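Local atomic coordinates of leucine aminopeptidase 2 (Saccharomyces cerevisiae, PDB entry 2XQ0), a protein that cleaves di- and tripeptides as a zinc-dependent M1-family aminopeptidase and, in vitro, weakly hydrolyses epoxides such as leukotriene A4. Residues Trp326-Glu331 / Val388-Gly393; Thr343-Ala348 / Leu396-Glu401; Glu366-Leu371 / Asp382-Thr387. All coordinates share one frame; numbering follows the deposited sequence.

Contact 1. Residues Trp326-Glu331 / Val388-Gly393; sequences WTVYLE and VPYEKG. With BES (2-(3-amino-2-hydroxy-4-phenyl-butyrylamino)-4-methyl-pentanoic acid), chain B.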
loop_
_atom_site.group_PDB
_atom_site.type_symbol
_atom_site.label_atom_id
_atom_site.label_comp_id
_atom_site.label_asym_id
_atom_site.label_seq_id
_atom_site.Cartn_x
_atom_site.Cartn_y
_atom_site.Cartn_z
ATOM N N TRP A 326 4.735 -10.935 4.042
ATOM C CA TRP A 326 3.661 -11.874 4.352
ATOM C C TRP A 326 2.403 -11.601 3.513
ATOM O O TRP A 326 1.827 -12.529 2.917
ATOM C CB TRP A 326 3.330 -11.807 5.853
ATOM C CG TRP A 326 4.108 -12.798 6.650
ATOM C CD1 TRP A 326 5.103 -12.546 7.549
ATOM C CD2 TRP A 326 3.945 -14.215 6.617
ATOM N NE1 TRP A 326 5.570 -13.728 8.080
ATOM C CE2 TRP A 326 4.872 -14.766 7.524
ATOM C CE3 TRP A 326 3.104 -15.073 5.906
ATOM C CZ2 TRP A 326 4.988 -16.136 7.731
ATOM C CZ3 TRP A 326 3.223 -16.444 6.118
ATOM C CH2 TRP A 326 4.146 -16.955 7.019
ATOM N N THR A 327 1.971 -10.334 3.466
ATOM C CA THR A 327 0.762 -9.973 2.704
ATOM C C THR A 327 0.845 -10.422 1.244
ATOM O O THR A 327 -0.094 -11.009 0.730
ATOM C CB THR A 327 0.449 -8.471 2.789
ATOM O OG1 THR A 327 0.264 -8.123 4.171
ATOM C CG2 THR A 327 -0.816 -8.103 1.970
ATOM N N VAL A 328 1.967 -10.150 0.586
ATOM C CA VAL A 328 2.127 -10.512 -0.813
ATOM C C VAL A 328 2.088 -12.041 -0.919
ATOM O O VAL A 328 1.483 -12.593 -1.844
ATOM C CB VAL A 328 3.451 -9.925 -1.429
ATOM C CG1 VAL A 328 3.671 -10.451 -2.862
ATOM C CG2 VAL A 328 3.416 -8.378 -1.460
ATOM N N TYR A 329 2.724 -12.716 0.042
ATOM C CA TYR A 329 2.698 -14.184 0.098
ATOM C C TYR A 329 1.263 -14.689 0.239
ATOM O O TYR A 329 0.771 -15.505 -0.571
ATOM C CB TYR A 329 3.616 -14.744 1.220
ATOM C CG TYR A 329 3.490 -16.250 1.323
ATOM C CD1 TYR A 329 4.183 -17.088 0.454
ATOM C CD2 TYR A 329 2.624 -16.825 2.237
ATOM C CE1 TYR A 329 4.030 -18.464 0.514
ATOM C CE2 TYR A 329 2.462 -18.173 2.295
ATOM C CZ TYR A 329 3.159 -18.990 1.428
ATOM O OH TYR A 329 2.988 -20.345 1.492
ATOM N N LEU A 330 0.567 -14.182 1.245
ATOM C CA LEU A 330 -0.820 -14.586 1.465
ATOM C C LEU A 330 -1.762 -14.264 0.291
ATOM O O LEU A 330 -2.558 -15.095 -0.100
ATOM C CB LEU A 330 -1.359 -13.993 2.770
ATOM C CG LEU A 330 -0.670 -14.556 4.018
ATOM C CD1 LEU A 330 -1.076 -13.765 5.275
ATOM C CD2 LEU A 330 -0.955 -16.063 4.179
ATOM N N GLU A 331 -1.650 -13.059 -0.260
ATOM C CA GLU A 331 -2.401 -12.620 -1.436
ATOM C C GLU A 331 -2.261 -13.639 -2.564
ATOM O O GLU A 331 -3.247 -14.066 -3.165
ATOM C CB GLU A 331 -1.837 -11.271 -1.904
ATOM C CG GLU A 331 -2.345 -10.743 -3.252
ATOM C CD GLU A 331 -1.520 -9.543 -3.744
ATOM O OE1 GLU A 331 -0.575 -9.099 -3.032
ATOM O OE2 GLU A 331 -1.821 -9.043 -4.853
ATOM N N VAL A 388 11.244 -3.917 -2.402
ATOM C CA VAL A 388 12.019 -4.945 -1.683
ATOM C C VAL A 388 11.265 -5.670 -0.556
ATOM O O VAL A 388 11.257 -6.897 -0.512
ATOM C CB VAL A 388 13.353 -4.367 -1.156
ATOM C CG1 VAL A 388 14.058 -5.374 -0.239
ATOM C CG2 VAL A 388 14.241 -3.990 -2.329
ATOM N N PRO A 389 10.623 -4.924 0.366
ATOM C CA PRO A 389 9.944 -5.678 1.433
ATOM C C PRO A 389 8.835 -6.569 0.891
ATOM O O PRO A 389 8.590 -7.655 1.433
ATOM C CB PRO A 389 9.357 -4.580 2.346
ATOM C CG PRO A 389 9.463 -3.288 1.552
ATOM C CD PRO A 389 10.674 -3.482 0.656
ATOM N N TYR A 390 8.165 -6.101 -0.160
ATOM C CA TYR A 390 7.089 -6.857 -0.785
ATOM C C TYR A 390 7.627 -8.138 -1.407
ATOM O O TYR A 390 7.202 -9.239 -1.065
ATOM C CB TYR A 390 6.417 -6.005 -1.878
ATOM C CG TYR A 390 5.676 -4.788 -1.352
ATOM C CD1 TYR A 390 6.346 -3.596 -1.072
ATOM C CD2 TYR A 390 4.302 -4.828 -1.158
ATOM C CE1 TYR A 390 5.658 -2.477 -0.582
ATOM C CE2 TYR A 390 3.604 -3.718 -0.674
ATOM C CZ TYR A 390 4.281 -2.555 -0.390
ATOM O OH TYR A 390 3.579 -1.462 0.077
ATOM N N GLU A 391 8.557 -7.982 -2.332
ATOM C CA GLU A 391 8.943 -9.085 -3.209
ATOM C C GLU A 391 10.120 -9.899 -2.704
ATOM O O GLU A 391 10.151 -11.109 -2.892
ATOM C CB GLU A 391 9.241 -8.574 -4.619
ATOM C CG GLU A 391 8.027 -7.960 -5.337
ATOM C CD GLU A 391 6.920 -8.974 -5.625
ATOM O OE1 GLU A 391 7.197 -10.194 -5.679
ATOM O OE2 GLU A 391 5.761 -8.547 -5.789
ATOM N N LYS A 392 11.118 -9.261 -2.105
ATOM C CA LYS A 392 12.152 -10.060 -1.464
ATOM C C LYS A 392 11.507 -10.755 -0.271
ATOM O O LYS A 392 11.822 -11.906 0.045
ATOM C CB LYS A 392 13.368 -9.193 -1.049
ATOM C CG LYS A 392 14.581 -10.022 -0.621
ATOM C CD LYS A 392 15.786 -9.190 -0.150
ATOM C CE LYS A 392 16.711 -8.781 -1.291
ATOM N NZ LYS A 392 18.095 -8.353 -0.812
ATOM N N GLY A 393 10.591 -10.053 0.395
ATOM C CA GLY A 393 9.847 -10.637 1.504
ATOM C C GLY A 393 9.070 -11.855 1.069
ATOM O O GLY A 393 9.216 -12.932 1.639
HETATM N N2 BES B . -0.768 0.332 2.928
HETATM C C1 BES B . -0.075 -0.139 1.746
HETATM C C6 BES B . 0.399 1.047 0.905
HETATM C C7 BES B . 1.411 1.862 1.680
HETATM C C8 BES B . 2.451 1.221 2.342
HETATM C C12 BES B . 1.292 3.247 1.746
HETATM C C9 BES B . 3.380 1.965 3.061
HETATM C C11 BES B . 2.223 3.991 2.468
HETATM C C10 BES B . 3.268 3.350 3.124
HETATM C C2 BES B . -0.975 -1.054 0.905
HETATM O O2 BES B . -1.496 -2.193 1.605
HETATM C C3 BES B . -0.164 -1.515 -0.259
HETATM O O3 BES B . 0.746 -2.337 -0.127
HETATM N N1 BES B . -0.556 -0.903 -1.369
HETATM C C4 BES B . -0.034 -1.056 -2.711
HETATM C C13 BES B . -0.999 -2.046 -3.353
HETATM C C14 BES B . -0.292 -3.239 -3.981
HETATM C C15 BES B . -1.259 -4.409 -4.117
HETATM C C16 BES B . 0.953 -3.645 -3.195
HETATM C C5 BES B . -0.187 0.279 -3.382
HETATM O O1 BES B . 0.584 0.578 -4.322
HETATM O O4 BES B . -1.086 1.053 -2.966
#
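V328 of helix 321-339 and Y390 of helix 388-403 are the nearest residues of segments 326-331 and 388-393, their CA atoms 6.2 Å apart. The tight part is apolar. V328 CG2 lies in the ring plane of Y390, at the edge, 3.7 Å from Y390 CD2, and the same methyl touches Y390 CB. The two side chains cross at about a right angle. V328 CB also sits 3.8 Å from the Y390 carbonyl oxygen, which brings the side chain close to the partner backbone. The torsion of V328, with CG1 anti to the backbone N (chi1 174°), sets CG2 beside that N and against the tyrosine while CG1 turns to E391, whose bent chain brings OE2 to 4.1 Å from V328 CG1. This second touch is looser, and the carboxylate has its main partner in R332, with which E391 OE2 forms a salt bridge. No hydrogen bond joins the segments. Both helices belong to the zinc site of the M1 peptidase domain, in which H301 and H305 of the HExxH helix and E324, on helix 321-339, bind the zinc ion and Y390 is the proton donor. V328 thus packs against the CD2 edge of the catalytic tyrosine, and H301 is also close to the valine side chain. In contrast to buried V328, Y390 is partly exposed, and its hydroxyl end faces the bestatin pocket. There Y390 OH donates a hydrogen bond of 3.0 Å to O3, the amide carbonyl oxygen of bestatin, consistent with tyrosine binding the scissile carbonyl oxygen of a peptide. Bestatin's leucine methyl C16 packs 3.7 Å from Y390 CE2. At the segment's end, E331 OE1 is hydrogen-bonded to H301 ND1 and probably helps to orient this zinc ligand.

Contact 2. Residues Thr343-Ala348 / Leu396-Glu401; sequences TRHFSA and LLFHLE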
loop_
_atom_site.group_PDB
_atom_site.type_symbol
_atom_site.label_atom_id
_atom_site.label_comp_id
_atom_site.label_asym_id
_atom_site.label_seq_id
_atom_site.Cartn_x
_atom_site.Cartn_y
_atom_site.Cartn_z
ATOM N N THR A 343 -1.474 -19.232 -12.130
ATOM C CA THR A 343 -1.854 -17.858 -11.833
ATOM C C THR A 343 -1.005 -17.279 -10.694
ATOM O O THR A 343 -0.499 -16.156 -10.801
ATOM C CB THR A 343 -3.364 -17.768 -11.503
ATOM O OG1 THR A 343 -4.112 -18.217 -12.633
ATOM C CG2 THR A 343 -3.780 -16.337 -11.191
ATOM N N ARG A 344 -0.830 -18.038 -9.612
ATOM C CA ARG A 344 0.016 -17.567 -8.515
ATOM C C ARG A 344 1.424 -17.272 -9.028
ATOM O O ARG A 344 2.027 -16.243 -8.709
ATOM C CB ARG A 344 0.084 -18.595 -7.374
ATOM C CG ARG A 344 1.191 -18.256 -6.351
ATOM C CD ARG A 344 0.981 -18.947 -5.009
ATOM N NE ARG A 344 1.490 -20.320 -4.996
ATOM C CZ ARG A 344 2.329 -20.780 -4.073
ATOM N NH1 ARG A 344 2.748 -19.978 -3.106
ATOM N NH2 ARG A 344 2.753 -22.033 -4.113
ATOM N N HIS A 345 1.957 -18.199 -9.813
ATOM C CA HIS A 345 3.310 -18.071 -10.327
ATOM C C HIS A 345 3.441 -16.912 -11.310
ATOM O O HIS A 345 4.459 -16.228 -11.334
ATOM C CB HIS A 345 3.747 -19.385 -10.973
ATOM C CG HIS A 345 4.100 -20.444 -9.978
ATOM N ND1 HIS A 345 5.344 -21.030 -9.926
ATOM C CD2 HIS A 345 3.389 -20.982 -8.962
ATOM C CE1 HIS A 345 5.378 -21.907 -8.938
ATOM N NE2 HIS A 345 4.202 -21.893 -8.334
ATOM N N PHE A 346 2.421 -16.694 -12.135
ATOM C CA PHE A 346 2.441 -15.543 -13.045
ATOM C C PHE A 346 2.550 -14.253 -12.231
ATOM O O PHE A 346 3.309 -13.347 -12.549
ATOM C CB PHE A 346 1.168 -15.519 -13.910
ATOM C CG PHE A 346 1.101 -14.346 -14.855
ATOM C CD1 PHE A 346 1.906 -14.300 -15.986
ATOM C CD2 PHE A 346 0.260 -13.282 -14.601
ATOM C CE1 PHE A 346 1.855 -13.219 -16.846
ATOM C CE2 PHE A 346 0.199 -12.205 -15.465
ATOM C CZ PHE A 346 0.996 -12.167 -16.585
ATOM N N SER A 347 1.778 -14.162 -11.166
ATOM C CA SER A 347 1.829 -12.960 -10.329
ATOM C C SER A 347 3.250 -12.774 -9.744
ATOM O O SER A 347 3.765 -11.652 -9.691
ATOM C CB SER A 347 0.740 -13.048 -9.242
ATOM O OG SER A 347 0.889 -12.034 -8.267
ATOM N N ALA A 348 3.902 -13.870 -9.357
ATOM C CA ALA A 348 5.247 -13.802 -8.770
ATOM C C ALA A 348 6.259 -13.364 -9.809
ATOM O O ALA A 348 7.252 -12.713 -9.490
ATOM C CB ALA A 348 5.658 -15.167 -8.207
ATOM N N LEU A 396 11.415 -14.827 0.174
ATOM C CA LEU A 396 11.936 -15.585 1.313
ATOM C C LEU A 396 10.874 -16.564 1.809
ATOM O O LEU A 396 11.166 -17.735 2.086
ATOM C CB LEU A 396 12.388 -14.648 2.436
ATOM C CG LEU A 396 12.704 -15.322 3.761
ATOM C CD1 LEU A 396 13.715 -16.432 3.541
ATOM C CD2 LEU A 396 13.212 -14.292 4.770
ATOM N N LEU A 397 9.623 -16.112 1.882
ATOM C CA LEU A 397 8.545 -17.002 2.362
ATOM C C LEU A 397 8.224 -18.148 1.391
ATOM O O LEU A 397 7.907 -19.266 1.809
ATOM C CB LEU A 397 7.285 -16.195 2.657
ATOM C CG LEU A 397 7.486 -15.179 3.785
ATOM C CD1 LEU A 397 6.289 -14.264 3.905
ATOM C CD2 LEU A 397 7.758 -15.913 5.089
ATOM N N PHE A 398 8.266 -17.848 0.099
ATOM C CA PHE A 398 8.064 -18.847 -0.930
ATOM C C PHE A 398 9.188 -19.913 -0.891
ATOM O O PHE A 398 8.946 -21.105 -1.120
ATOM C CB PHE A 398 7.988 -18.178 -2.310
ATOM C CG PHE A 398 7.650 -19.140 -3.426
ATOM C CD1 PHE A 398 6.379 -19.681 -3.528
ATOM C CD2 PHE A 398 8.609 -19.516 -4.358
ATOM C CE1 PHE A 398 6.062 -20.593 -4.547
ATOM C CE2 PHE A 398 8.298 -20.416 -5.378
ATOM C CZ PHE A 398 7.016 -20.954 -5.466
ATOM N N HIS A 399 10.409 -19.468 -0.606
ATOM C CA HIS A 399 11.554 -20.364 -0.452
ATOM C C HIS A 399 11.343 -21.305 0.733
ATOM O O HIS A 399 11.547 -22.514 0.630
ATOM C CB HIS A 399 12.834 -19.547 -0.254
ATOM C CG HIS A 399 14.068 -20.381 -0.088
ATOM N ND1 HIS A 399 14.509 -21.253 -1.059
ATOM C CD2 HIS A 399 14.950 -20.473 0.931
ATOM C CE1 HIS A 399 15.610 -21.852 -0.640
ATOM N NE2 HIS A 399 15.901 -21.395 0.564
ATOM N N LEU A 400 10.907 -20.734 1.851
ATOM C CA LEU A 400 10.625 -21.488 3.062
ATOM C C LEU A 400 9.503 -22.501 2.843
ATOM O O LEU A 400 9.610 -23.652 3.255
ATOM C CB LEU A 400 10.261 -20.529 4.198
ATOM C CG LEU A 400 11.440 -19.707 4.735
ATOM C CD1 LEU A 400 11.002 -18.760 5.863
ATOM C CD2 LEU A 400 12.585 -20.607 5.199
ATOM N N GLU A 401 8.416 -22.056 2.213
ATOM C CA GLU A 401 7.341 -22.954 1.806
ATOM C C GLU A 401 7.916 -24.168 1.079
ATOM O O GLU A 401 7.581 -25.307 1.382
ATOM C CB GLU A 401 6.367 -22.219 0.871
ATOM C CG GLU A 401 5.226 -23.075 0.354
ATOM C CD GLU A 401 4.436 -22.415 -0.775
ATOM O OE1 GLU A 401 3.897 -21.293 -0.576
ATOM O OE2 GLU A 401 4.333 -23.041 -1.862
#
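R344 and E401 form an end-on, bidentate salt bridge between helices 341-360 and 388-403. NH2 of R344 donates to OE2 of E401 at 2.9 Å in a nearly straight bond (170°), while R344 NH1 reaches E401 OE1 at 3.1 Å, tilted from the guanidinium plane. Each oxygen uses its syn lone pair, and the two flat groups are nearly coplanar, so two side-by-side bonds fix the rotation of both. Each group is also held by neighbours: E401 OE1 probably also hydrogen-bonds to Y329 OH of helix 321-339, and R344 NE forms a salt bridge with E341 on its own helix. CG anti to the backbone N carries the arginine toward its partner, and a bend at chi3 turns the guanidinium to the carboxylate; the reach is needed, for the axes of the short segments stay 13.5 Å apart.

Against one face of the guanidinium comes F398, at an oblique angle. Its CE1 lies over that face, 3.6 Å from R344 NH2, while the arginine atoms sit at the edge of the phenyl ring. Farther along, the edge of F398 is directed at the face of H345 in an offset edge-to-face pair, centroids 5.7 Å apart and planes at 85°. F398 CZ comes within 4.0 Å of H345 CE1, and H345 ND1 is hydrogen-bonded to I467 N, which anchors the imidazole. A buried ion pair beside an aromatic pair thus ties together segments of two helices that run in broadly opposite directions (142° between the segment axes), in the helical part of the M1 peptidase domain, away from the zinc site.

Contact 3. Residues Glu366-Leu371 / Asp382-Thr387; sequences ERFSTL and DDAFST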
loop_
_atom_site.group_PDB
_atom_site.type_symbol
_atom_site.label_atom_id
_atom_site.label_comp_id
_atom_site.label_asym_id
_atom_site.label_seq_id
_atom_site.Cartn_x
_atom_site.Cartn_y
_atom_site.Cartn_z
ATOM N N GLU A 366 22.870 -0.518 -1.938
ATOM C CA GLU A 366 23.620 -1.249 -0.919
ATOM C C GLU A 366 22.912 -1.158 0.425
ATOM O O GLU A 366 22.944 -2.098 1.229
ATOM C CB GLU A 366 25.038 -0.702 -0.791
ATOM C CG GLU A 366 25.869 -1.378 0.291
ATOM C CD GLU A 366 26.762 -2.487 -0.249
ATOM O OE1 GLU A 366 26.480 -3.005 -1.353
ATOM O OE2 GLU A 366 27.750 -2.841 0.435
ATOM N N ARG A 367 22.291 -0.006 0.665
ATOM C CA ARG A 367 21.562 0.230 1.897
ATOM C C ARG A 367 20.102 -0.198 1.773
ATOM O O ARG A 367 19.594 -0.966 2.584
ATOM C CB ARG A 367 21.618 1.710 2.286
ATOM C CG ARG A 367 20.692 2.023 3.434
ATOM C CD ARG A 367 20.858 3.409 4.019
ATOM N NE ARG A 367 20.119 3.466 5.276
ATOM C CZ ARG A 367 19.853 4.570 5.958
ATOM N NH1 ARG A 367 19.163 4.480 7.089
ATOM N NH2 ARG A 367 20.270 5.752 5.514
ATOM N N PHE A 368 19.413 0.325 0.767
ATOM C CA PHE A 368 17.962 0.213 0.760
ATOM C C PHE A 368 17.409 -1.071 0.137
ATOM O O PHE A 368 16.198 -1.253 0.104
ATOM C CB PHE A 368 17.316 1.443 0.122
ATOM C CG PHE A 368 17.488 2.709 0.929
ATOM C CD1 PHE A 368 18.243 3.762 0.439
ATOM C CD2 PHE A 368 16.896 2.838 2.175
ATOM C CE1 PHE A 368 18.400 4.930 1.178
ATOM C CE2 PHE A 368 17.055 4.002 2.923
ATOM C CZ PHE A 368 17.802 5.041 2.421
ATOM N N SER A 369 18.272 -1.966 -0.335
ATOM C CA SER A 369 17.770 -3.209 -0.917
ATOM C C SER A 369 17.916 -4.412 0.006
ATOM O O SER A 369 17.642 -5.536 -0.390
ATOM C CB SER A 369 18.420 -3.490 -2.273
ATOM O OG SER A 369 19.749 -3.946 -2.126
ATOM N N THR A 370 18.359 -4.183 1.237
ATOM C CA THR A 370 18.413 -5.260 2.217
ATOM C C THR A 370 17.007 -5.483 2.736
ATOM O O THR A 370 16.239 -4.527 2.881
ATOM C CB THR A 370 19.365 -4.930 3.386
ATOM O OG1 THR A 370 18.907 -3.753 4.075
ATOM C CG2 THR A 370 20.784 -4.681 2.857
ATOM N N LEU A 371 16.657 -6.738 3.008
ATOM C CA LEU A 371 15.304 -7.054 3.452
ATOM C C LEU A 371 14.969 -6.389 4.790
ATOM O O LEU A 371 13.928 -5.777 4.917
ATOM C CB LEU A 371 15.090 -8.560 3.535
ATOM C CG LEU A 371 13.661 -8.997 3.854
ATOM C CD1 LEU A 371 12.699 -8.400 2.846
ATOM C CD2 LEU A 371 13.568 -10.519 3.845
ATOM N N ASP A 382 9.729 6.569 4.877
ATOM C CA ASP A 382 9.386 6.567 3.455
ATOM C C ASP A 382 10.580 6.120 2.624
ATOM O O ASP A 382 10.446 5.304 1.717
ATOM C CB ASP A 382 8.972 7.970 2.989
ATOM C CG ASP A 382 7.496 8.268 3.217
ATOM O OD1 ASP A 382 6.691 7.314 3.297
ATOM O OD2 ASP A 382 7.139 9.466 3.299
ATOM N N ASP A 383 11.748 6.665 2.941
ATOM C CA ASP A 383 12.948 6.436 2.143
ATOM C C ASP A 383 13.302 4.960 2.012
ATOM O O ASP A 383 14.130 4.589 1.182
ATOM C CB ASP A 383 14.145 7.210 2.717
ATOM C CG ASP A 383 14.044 8.706 2.473
ATOM O OD1 ASP A 383 13.015 9.167 1.923
ATOM O OD2 ASP A 383 15.002 9.424 2.832
ATOM N N ALA A 384 12.669 4.121 2.824
ATOM C CA ALA A 384 12.969 2.696 2.829
ATOM C C ALA A 384 11.863 1.884 2.186
ATOM O O ALA A 384 11.976 0.670 2.059
ATOM C CB ALA A 384 13.190 2.216 4.241
ATOM N N PHE A 385 10.778 2.543 1.800
ATOM C CA PHE A 385 9.708 1.827 1.125
ATOM C C PHE A 385 10.054 1.700 -0.354
ATOM O O PHE A 385 10.411 2.670 -1.034
ATOM C CB PHE A 385 8.338 2.473 1.367
ATOM C CG PHE A 385 7.964 2.551 2.825
ATOM C CD1 PHE A 385 8.305 1.524 3.696
ATOM C CD2 PHE A 385 7.290 3.647 3.331
ATOM C CE1 PHE A 385 7.974 1.589 5.039
ATOM C CE2 PHE A 385 6.959 3.714 4.676
ATOM C CZ PHE A 385 7.297 2.686 5.526
ATOM N N SER A 386 10.008 0.467 -0.821
ATOM C CA SER A 386 10.299 0.154 -2.198
ATOM C C SER A 386 9.621 -1.168 -2.413
ATOM O O SER A 386 8.875 -1.636 -1.560
ATOM C CB SER A 386 11.801 -0.022 -2.398
ATOM O OG SER A 386 12.260 -1.196 -1.739
ATOM N N THR A 387 9.921 -1.797 -3.536
ATOM C CA THR A 387 9.399 -3.121 -3.809
ATOM C C THR A 387 10.087 -4.222 -2.987
ATOM O O THR A 387 9.563 -5.329 -2.866
ATOM C CB THR A 387 9.528 -3.424 -5.295
ATOM O OG1 THR A 387 8.930 -2.349 -6.042
ATOM C CG2 THR A 387 8.846 -4.734 -5.620
HETATM O O HOH W 1 13.588 -0.750 0.751
#
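In the connection from helix 365-368 to helix 388-403, which carries the proton donor Y390, the chain doubles back so that F368, the last residue of the short helix, packs on D383 and A384 of a 3-10 turn. The turn is closed by F385 N to D382 O, a bond of 2.8 Å. The ring of F368 is gripped on both faces. D383 O stands 3.4 Å from F368 CD2, over one face and offset toward the rim, while the CG methylene of R367 covers the centre of the opposite face at 4.0 Å above the plane. The phenylalanine points toward the turn with CG anti to its own carbonyl carbon (chi1 -68°), which also lets F368 CD2 approach A384 CA at 4.0 Å and A384 CB at 4.3 Å. With an alanine at F368, the D383 carbonyl and the R367 methylene would probably lose the surface between them, opening a gap between the helix end and the turn. No direct hydrogen bond crosses the contact; two backbone carbonyls and the S386 hydroxyl meet at a shared water instead. S386 OG caps V388 N at the start of the next helix; F385 touches bestatin, which places this connection beside the active site. The water donates to F368 O at 2.7 Å and to A384 O, and lies 2.9 Å from S386 OG.

Overall arrangement
Helix 388-403 runs through contacts 1 and 2, and contact 3 lies in the connection that leads into it; all three belong to the M1 peptidase domain. Contacts 1 and 2 are buried and touch each other through W326 and Y329 packing on L397. Contact 3 is only partly buried. It meets contact 1 through K392 NZ and S369 O, and contact 2 through L371 against L396. Their chemistry differs accordingly. Contact 1 is apolar packing beside the zinc and ligand, contact 2 a charged and aromatic tie remote from the site, contact 3 a ring-on-backbone contact with a bridging water.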